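Local coordinates for probable protein phosphatase 2C 50 (Oryza sativa subsp. japonica, PDB 5ZCG), which probably catalyses the magnesium-dependent removal of phosphate from phosphoserine and phosphothreonine residues of proteins, at residues A[69-74]-A[116-121]; A[77-82]-A[112-117]. The protein carries 5 engineered substitutions. One frame throughout, in Å; residues are numbered along the deposited sequence.

Contact 1. Residues A[69-74]-A[116-121]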
ATOM      1  N   ALA A  69      -6.954   2.103  -2.438  1.00 26.18           N
ATOM      2  CA  ALA A  69      -6.819   1.889  -3.878  1.00 28.47           C
ATOM      3  C   ALA A  69      -7.979   2.519  -4.647  1.00 25.71           C
ATOM      4  O   ALA A  69      -7.777   3.147  -5.696  1.00 25.97           O
ATOM      5  CB  ALA A  69      -6.719   0.392  -4.178  1.00 27.73           C
ATOM      6  N   ASN A  70      -9.205   2.370  -4.134  1.00 28.17           N
ATOM      7  CA  ASN A  70     -10.365   2.973  -4.785  1.00 29.38           C
ATOM      8  C   ASN A  70     -10.322   4.490  -4.698  1.00 28.17           C
ATOM      9  O   ASN A  70     -10.677   5.187  -5.663  1.00 27.22           O
ATOM     10  CB  ASN A  70     -11.653   2.447  -4.152  1.00 30.60           C
ATOM     11  CG  ASN A  70     -11.925   1.002  -4.507  1.00 34.82           C
ATOM     12  OD1 ASN A  70     -11.356   0.471  -5.458  1.00 37.24           O
ATOM     13  ND2 ASN A  70     -12.793   0.357  -3.740  1.00 32.46           N
ATOM     14  N   TYR A  71      -9.888   5.018  -3.553  1.00 28.60           N
ATOM     15  CA  TYR A  71      -9.744   6.462  -3.431  1.00 30.21           C
ATOM     16  C   TYR A  71      -8.725   6.989  -4.433  1.00 32.09           C
ATOM     17  O   TYR A  71      -8.923   8.055  -5.027  1.00 32.65           O
ATOM     18  CB  TYR A  71      -9.346   6.842  -2.005  1.00 25.86           C
ATOM     19  CG  TYR A  71      -9.463   8.326  -1.752  1.00 30.48           C
ATOM     20  CD1 TYR A  71     -10.688   8.900  -1.436  1.00 32.30           C
ATOM     21  CD2 TYR A  71      -8.355   9.156  -1.853  1.00 33.43           C
ATOM     22  CE1 TYR A  71     -10.803  10.255  -1.220  1.00 36.12           C
ATOM     23  CE2 TYR A  71      -8.460  10.521  -1.637  1.00 32.45           C
ATOM     24  CZ  TYR A  71      -9.687  11.060  -1.317  1.00 35.61           C
ATOM     25  OH  TYR A  71      -9.798  12.408  -1.105  1.00 40.97           O
ATOM     26  N   CYS A  72      -7.631   6.252  -4.644  1.00 28.60           N
ATOM     27  CA  CYS A  72      -6.648   6.676  -5.635  1.00 28.93           C
ATOM     28  C   CYS A  72      -7.259   6.674  -7.027  1.00 30.41           C
ATOM     29  O   CYS A  72      -7.125   7.652  -7.776  1.00 28.78           O
ATOM     30  CB  CYS A  72      -5.418   5.778  -5.580  1.00 27.52           C
ATOM     31  SG  CYS A  72      -4.362   6.065  -4.143  1.00 30.11           S
ATOM     32  N   ARG A  73      -7.976   5.593  -7.367  1.00 23.89           N
ATOM     33  CA  ARG A  73      -8.656   5.509  -8.657  1.00 30.70           C
ATOM     34  C   ARG A  73      -9.565   6.709  -8.894  1.00 33.28           C
ATOM     35  O   ARG A  73      -9.664   7.208 -10.019  1.00 35.00           O
ATOM     36  CB  ARG A  73      -9.464   4.209  -8.751  1.00 30.73           C
ATOM     37  CG  ARG A  73     -10.442   4.175  -9.920  1.00 33.50           C
ATOM     38  CD  ARG A  73     -11.431   3.013  -9.828  1.00 42.20           C
ATOM     39  NE  ARG A  73     -12.429   3.217  -8.783  1.00 50.79           N
ATOM     40  CZ  ARG A  73     -12.910   2.252  -8.005  1.00 56.92           C
ATOM     41  NH1 ARG A  73     -12.487   1.002  -8.147  1.00 57.29           N
ATOM     42  NH2 ARG A  73     -13.818   2.540  -7.082  1.00 60.95           N
ATOM     43  N   GLU A  74     -10.250   7.176  -7.849  1.00 35.72           N
ATOM     44  CA  GLU A  74     -11.194   8.275  -8.027  1.00 38.54           C
ATOM     45  C   GLU A  74     -10.558   9.661  -7.929  1.00 36.96           C
ATOM     46  O   GLU A  74     -11.103  10.615  -8.496  1.00 37.13           O
ATOM     47  CB  GLU A  74     -12.330   8.174  -7.001  1.00 42.88           C
ATOM     48  CG  GLU A  74     -13.081   6.848  -7.039  1.00 51.85           C
ATOM     49  CD  GLU A  74     -14.110   6.783  -8.158  1.00 59.88           C
ATOM     50  OE1 GLU A  74     -14.766   5.731  -8.306  1.00 62.60           O
ATOM     51  OE2 GLU A  74     -14.263   7.784  -8.890  1.00 63.84           O
ATOM     52  N   ASP A 116      -2.470  12.967   2.049  1.00 32.69           N
ATOM     53  CA  ASP A 116      -2.993  13.803   3.128  1.00 31.82           C
ATOM     54  C   ASP A 116      -4.511  13.716   3.211  1.00 33.35           C
ATOM     55  O   ASP A 116      -5.085  13.776   4.305  1.00 32.53           O
ATOM     56  CB  ASP A 116      -2.564  15.259   2.922  1.00 33.23           C
ATOM     57  CG  ASP A 116      -1.114  15.505   3.294  1.00 37.37           C
ATOM     58  OD1 ASP A 116      -0.552  14.717   4.087  1.00 39.22           O
ATOM     59  OD2 ASP A 116      -0.536  16.494   2.797  1.00 39.45           O
ATOM     60  N   GLU A 117      -5.180  13.594   2.061  1.00 31.46           N
ATOM     61  CA  GLU A 117      -6.626  13.407   2.078  1.00 31.38           C
ATOM     62  C   GLU A 117      -6.988  12.062   2.691  1.00 34.18           C
ATOM     63  O   GLU A 117      -7.951  11.963   3.463  1.00 34.35           O
ATOM     64  CB  GLU A 117      -7.188  13.523   0.663  1.00 31.93           C
ATOM     65  CG  GLU A 117      -7.135  14.932   0.098  1.00 35.61           C
ATOM     66  CD  GLU A 117      -7.696  15.014  -1.312  1.00 38.34           C
ATOM     67  OE1 GLU A 117      -7.674  16.120  -1.894  1.00 36.80           O
ATOM     68  OE2 GLU A 117      -8.157  13.974  -1.838  1.00 34.70           O
ATOM     69  N   VAL A 118      -6.227  11.017   2.358  1.00 31.24           N
ATOM     70  CA  VAL A 118      -6.509   9.688   2.896  1.00 30.73           C
ATOM     71  C   VAL A 118      -6.351   9.687   4.409  1.00 28.69           C
ATOM     72  O   VAL A 118      -7.206   9.168   5.135  1.00 31.04           O
ATOM     73  CB  VAL A 118      -5.604   8.634   2.228  1.00 27.91           C
ATOM     74  CG1 VAL A 118      -5.531   7.384   3.082  1.00 29.73           C
ATOM     75  CG2 VAL A 118      -6.117   8.308   0.841  1.00 29.31           C
ATOM     76  N   SER A 119      -5.282  10.307   4.910  1.00 32.93           N
ATOM     77  CA  SER A 119      -4.994  10.300   6.342  1.00 36.75           C
ATOM     78  C   SER A 119      -5.749  11.375   7.114  1.00 36.34           C
ATOM     79  O   SER A 119      -5.565  11.478   8.332  1.00 36.64           O
ATOM     80  CB  SER A 119      -3.492  10.466   6.581  1.00 37.27           C
ATOM     81  OG  SER A 119      -3.011  11.679   6.029  1.00 40.27           O
ATOM     82  N   GLY A 120      -6.581  12.174   6.448  1.00 31.64           N
ATOM     83  CA  GLY A 120      -7.330  13.197   7.151  1.00 35.03           C
ATOM     84  C   GLY A 120      -6.529  14.405   7.586  1.00 37.74           C
ATOM     85  O   GLY A 120      -6.996  15.169   8.436  1.00 37.63           O
ATOM     86  N   ARG A 121      -5.329  14.601   7.034  1.00 37.00           N
ATOM     87  CA  ARG A 121      -4.533  15.776   7.366  1.00 36.88           C
ATOM     88  C   ARG A 121      -5.042  17.045   6.691  1.00 43.50           C
ATOM     89  O   ARG A 121      -4.783  18.142   7.196  1.00 48.33           O
ATOM     90  CB  ARG A 121      -3.066  15.551   6.991  1.00 36.72           C
ATOM     91  CG  ARG A 121      -2.433  14.322   7.627  1.00 49.44           C
ATOM     92  CD  ARG A 121      -2.450  14.379   9.154  1.00 57.41           C
ATOM     93  NE  ARG A 121      -2.540  13.045   9.746  1.00 62.12           N
ATOM     94  CZ  ARG A 121      -3.449  12.678  10.648  1.00 65.93           C
ATOM     95  NH1 ARG A 121      -4.359  13.546  11.078  1.00 65.01           N
ATOM     96  NH2 ARG A 121      -3.447  11.440  11.125  1.00 68.96           N
TER
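Y71 reaches across from helix 67-91 to E117 and V118, in the last turn of helix 99-118, and is the one residue of 69-74 that makes the contact. Its CB points toward the other helix. With CG anti to the backbone N (chi1 -168°), the ring stands out from its own helix toward 116-121. Farther along, CD2 meets the V118 methyl CG2 at 3.6 Å; that methyl sits obliquely to the ring, and the two side chains slide past each other in opposite directions. The next atom, CE2, comes within 4.0 Å of E117 CB, so the base of the glutamate flanks the phenol end of the ring. At the tip, OH donates a hydrogen bond to E117 OE2, modelled at 2.4 Å. This is very short, and its exact length is doubtful. OE2 lies at the ring edge, in the ring plane, while the carboxylate plane is turned 81° from the ring. E117 is extended beyond CG (chi2 180°), and its other oxygen, OE1, makes a salt bridge with R75. The carboxylate is thus held at both oxygens by groups from helix 67-91, which probably favours its charged form.

Just beyond, G120, with positive phi, leaves the helical conformation in a Schellman motif, with R121 N bonded to D116 O at 2.9 Å. R124 of strand 124-125 touches both Y71 and E117. On another side, A69 and C72 rest on F60, so helix 67-91 lies on strand 53-63 of the PP2C β-sandwich, with the end of helix 99-118 held against it by this contact.

Contact 2. Residues A[77-82]-A[112-117]. Engineered in segment 77-82: A82 (natural residue Glu).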
ATOM      1  N   HIS A  77      -6.364  11.337 -10.597  1.00 26.67           N
ATOM      2  CA  HIS A  77      -6.439  12.042 -11.873  1.00 29.13           C
ATOM      3  C   HIS A  77      -7.041  13.430 -11.707  1.00 27.57           C
ATOM      4  O   HIS A  77      -6.634  14.359 -12.410  1.00 31.62           O
ATOM      5  CB  HIS A  77      -7.220  11.230 -12.912  1.00 28.76           C
ATOM      6  CG  HIS A  77      -8.697  11.171 -12.674  1.00 33.04           C
ATOM      7  ND1 HIS A  77      -9.293  10.171 -11.936  1.00 36.02           N
ATOM      8  CD2 HIS A  77      -9.701  11.966 -13.111  1.00 33.64           C
ATOM      9  CE1 HIS A  77     -10.600  10.362 -11.912  1.00 34.75           C
ATOM     10  NE2 HIS A  77     -10.873  11.446 -12.616  1.00 35.72           N
ATOM     11  N   VAL A  78      -7.964  13.602 -10.756  1.00 29.11           N
ATOM     12  CA  VAL A  78      -8.566  14.912 -10.515  1.00 31.37           C
ATOM     13  C   VAL A  78      -7.542  15.865  -9.906  1.00 33.67           C
ATOM     14  O   VAL A  78      -7.373  17.010 -10.362  1.00 36.07           O
ATOM     15  CB  VAL A  78      -9.795  14.768  -9.597  1.00 33.46           C
ATOM     16  CG1 VAL A  78     -10.428  16.142  -9.311  1.00 31.07           C
ATOM     17  CG2 VAL A  78     -10.810  13.796 -10.188  1.00 34.42           C
ATOM     18  N   VAL A  79      -6.824  15.393  -8.881  1.00 28.77           N
ATOM     19  CA  VAL A  79      -5.810  16.223  -8.238  1.00 27.24           C
ATOM     20  C   VAL A  79      -4.702  16.564  -9.225  1.00 29.74           C
ATOM     21  O   VAL A  79      -4.232  17.708  -9.282  1.00 27.43           O
ATOM     22  CB  VAL A  79      -5.263  15.530  -6.975  1.00 25.76           C
ATOM     23  CG1 VAL A  79      -4.079  16.302  -6.404  1.00 27.12           C
ATOM     24  CG2 VAL A  79      -6.358  15.405  -5.927  1.00 25.11           C
ATOM     25  N   LEU A  80      -4.290  15.590 -10.044  1.00 27.55           N
ATOM     26  CA  LEU A  80      -3.236  15.845 -11.018  1.00 27.18           C
ATOM     27  C   LEU A  80      -3.693  16.836 -12.082  1.00 28.80           C
ATOM     28  O   LEU A  80      -2.915  17.704 -12.491  1.00 29.96           O
ATOM     29  CB  LEU A  80      -2.786  14.545 -11.668  1.00 27.18           C
ATOM     30  CG  LEU A  80      -1.598  14.700 -12.619  1.00 25.36           C
ATOM     31  CD1 LEU A  80      -0.387  15.220 -11.872  1.00 26.04           C
ATOM     32  CD2 LEU A  80      -1.278  13.382 -13.283  1.00 25.29           C
ATOM     33  N   SER A  81      -4.945  16.728 -12.547  1.00 24.84           N
ATOM     34  CA  SER A  81      -5.427  17.664 -13.557  1.00 31.16           C
ATOM     35  C   SER A  81      -5.435  19.088 -13.016  1.00 29.61           C
ATOM     36  O   SER A  81      -4.954  20.019 -13.677  1.00 32.14           O
ATOM     37  CB  SER A  81      -6.824  17.262 -14.021  1.00 31.01           C
ATOM     38  OG  SER A  81      -7.174  17.967 -15.196  1.00 33.63           O
ATOM     39  N   ALA A  82      -5.963  19.270 -11.798  1.00 31.17           N
ATOM     40  CA  ALA A  82      -5.976  20.601 -11.193  1.00 32.45           C
ATOM     41  C   ALA A  82      -4.561  21.131 -10.981  1.00 33.80           C
ATOM     42  O   ALA A  82      -4.288  22.316 -11.230  1.00 34.43           O
ATOM     43  CB  ALA A  82      -6.739  20.570  -9.868  1.00 31.60           C
ATOM     44  N   GLN A 112       1.308  13.478  -2.579  1.00 31.19           N
ATOM     45  CA  GLN A 112       1.268  13.886  -1.180  1.00 31.27           C
ATOM     46  C   GLN A 112      -0.104  14.416  -0.801  1.00 29.31           C
ATOM     47  O   GLN A 112      -0.571  14.195   0.319  1.00 29.30           O
ATOM     48  CB  GLN A 112       2.341  14.945  -0.915  1.00 36.71           C
ATOM     49  CG  GLN A 112       2.435  15.403   0.534  1.00 41.86           C
ATOM     50  CD  GLN A 112       2.860  14.286   1.470  1.00 47.04           C
ATOM     51  OE1 GLN A 112       3.995  13.810   1.412  1.00 47.76           O
ATOM     52  NE2 GLN A 112       1.946  13.859   2.339  1.00 48.03           N
ATOM     53  N   ARG A 113      -0.764  15.128  -1.718  1.00 32.40           N
ATOM     54  CA  ARG A 113      -2.091  15.658  -1.431  1.00 32.31           C
ATOM     55  C   ARG A 113      -3.107  14.537  -1.298  1.00 30.04           C
ATOM     56  O   ARG A 113      -3.950  14.554  -0.392  1.00 29.42           O
ATOM     57  CB  ARG A 113      -2.508  16.642  -2.525  1.00 35.68           C
ATOM     58  CG  ARG A 113      -3.989  16.997  -2.521  1.00 43.26           C
ATOM     59  CD  ARG A 113      -4.316  18.044  -1.465  1.00 51.28           C
ATOM     60  NE  ARG A 113      -3.292  19.085  -1.383  1.00 58.03           N
ATOM     61  CZ  ARG A 113      -3.184  20.100  -2.236  1.00 63.29           C
ATOM     62  NH1 ARG A 113      -4.039  20.220  -3.244  1.00 63.99           N
ATOM     63  NH2 ARG A 113      -2.219  20.997  -2.083  1.00 65.92           N
ATOM     64  N   VAL A 114      -3.041  13.546  -2.187  1.00 31.94           N
ATOM     65  CA  VAL A 114      -3.929  12.394  -2.043  1.00 28.21           C
ATOM     66  C   VAL A 114      -3.646  11.664  -0.732  1.00 26.89           C
ATOM     67  O   VAL A 114      -4.575  11.271  -0.013  1.00 26.99           O
ATOM     68  CB  VAL A 114      -3.806  11.459  -3.260  1.00 29.96           C
ATOM     69  CG1 VAL A 114      -4.530  10.144  -2.997  1.00 27.65           C
ATOM     70  CG2 VAL A 114      -4.369  12.141  -4.497  1.00 28.21           C
ATOM     71  N   ASP A 115      -2.367  11.500  -0.383  1.00 26.77           N
ATOM     72  CA  ASP A 115      -2.024  10.862   0.888  1.00 27.52           C
ATOM     73  C   ASP A 115      -2.608  11.635   2.068  1.00 30.67           C
ATOM     74  O   ASP A 115      -3.198  11.045   2.983  1.00 27.06           O
ATOM     75  CB  ASP A 115      -0.503  10.741   1.016  1.00 28.41           C
ATOM     76  CG  ASP A 115      -0.074   9.921   2.228  1.00 38.39           C
ATOM     77  OD1 ASP A 115      -0.229   8.678   2.204  1.00 40.50           O
ATOM     78  OD2 ASP A 115       0.427  10.518   3.208  1.00 40.45           O
ATOM     79  N   ASP A 116      -2.470  12.967   2.049  1.00 32.69           N
ATOM     80  CA  ASP A 116      -2.993  13.803   3.128  1.00 31.82           C
ATOM     81  C   ASP A 116      -4.511  13.716   3.211  1.00 33.35           C
ATOM     82  O   ASP A 116      -5.085  13.776   4.305  1.00 32.53           O
ATOM     83  CB  ASP A 116      -2.564  15.259   2.922  1.00 33.23           C
ATOM     84  CG  ASP A 116      -1.114  15.505   3.294  1.00 37.37           C
ATOM     85  OD1 ASP A 116      -0.552  14.717   4.087  1.00 39.22           O
ATOM     86  OD2 ASP A 116      -0.536  16.494   2.797  1.00 39.45           O
ATOM     87  N   GLU A 117      -5.180  13.594   2.061  1.00 31.46           N
ATOM     88  CA  GLU A 117      -6.626  13.407   2.078  1.00 31.38           C
ATOM     89  C   GLU A 117      -6.988  12.062   2.691  1.00 34.18           C
ATOM     90  O   GLU A 117      -7.951  11.963   3.463  1.00 34.35           O
ATOM     91  CB  GLU A 117      -7.188  13.523   0.663  1.00 31.93           C
ATOM     92  CG  GLU A 117      -7.135  14.932   0.098  1.00 35.61           C
ATOM     93  CD  GLU A 117      -7.696  15.014  -1.312  1.00 38.34           C
ATOM     94  OE1 GLU A 117      -7.674  16.120  -1.894  1.00 36.80           O
ATOM     95  OE2 GLU A 117      -8.157  13.974  -1.838  1.00 34.70           O
TER
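E117 brings the flat group that touches V79: its carboxylate faces neither squarely nor edge-on to the valine, whose CG2 lies beyond the oxygens and tilted from their plane. R75 holds OE1 and Y71 holds OE2. The methyl only grazes OE1, at 4.3 Å. R113 has a flat head too, but meets V79 through its aliphatic stem: CG lies 3.9 Å from V79 CG1, and CB is a little farther off. The bends at chi2 (80°) and chi3 (40°) turn the guanidinium aside, so the methyl meets only the stem. Within 77-82, the H77 ring has V78 CG2 over one face, offset toward the rim.

V79 points its CB at the other helix, among C110, R113, V114 and E117, and its two methyls divide the work. CG1 takes R113, while CG2 meets V114 CG2 at 4.1 Å, the two valines crossing obliquely. The contact is therefore mainly apolar, buried around V79 and V114 but exposed at R113.

The helix segments are steeply inclined, 134° between their N-to-C directions, nearer antiparallel than parallel, with axes 10.3 Å apart at closest approach. L80 packs against both F107 and C110 of the partner helix and L56 and F26 of strands 53-63 and 18-28. D115 of the partner helix bonds the backbone of G218 in strand 217-218, so the two helices lie side by side on the sheet.

Overall arrangement
Contacts 1 and 2 are successive parts of one interface between helices 67-91 and 99-118, their centres 8 Å apart. They share D116 and E117; E117 serves both, its carboxylate bonding in contact 1 and only brushing a methyl in contact 2. V114 joins them: its CG1 lies 4.1 Å from Y71 CD2 and 4.2 Å from C72 SG, making the packing continuous. The interface thus passes from a polar end at 69-74/116-121 to an apolar one at 77-82/112-117. Helix 67-91 starts soon after D61 and G62, which bind one magnesium ion; D61, D249 and D311 bind a second. The contacting residues themselves are not among those ligands.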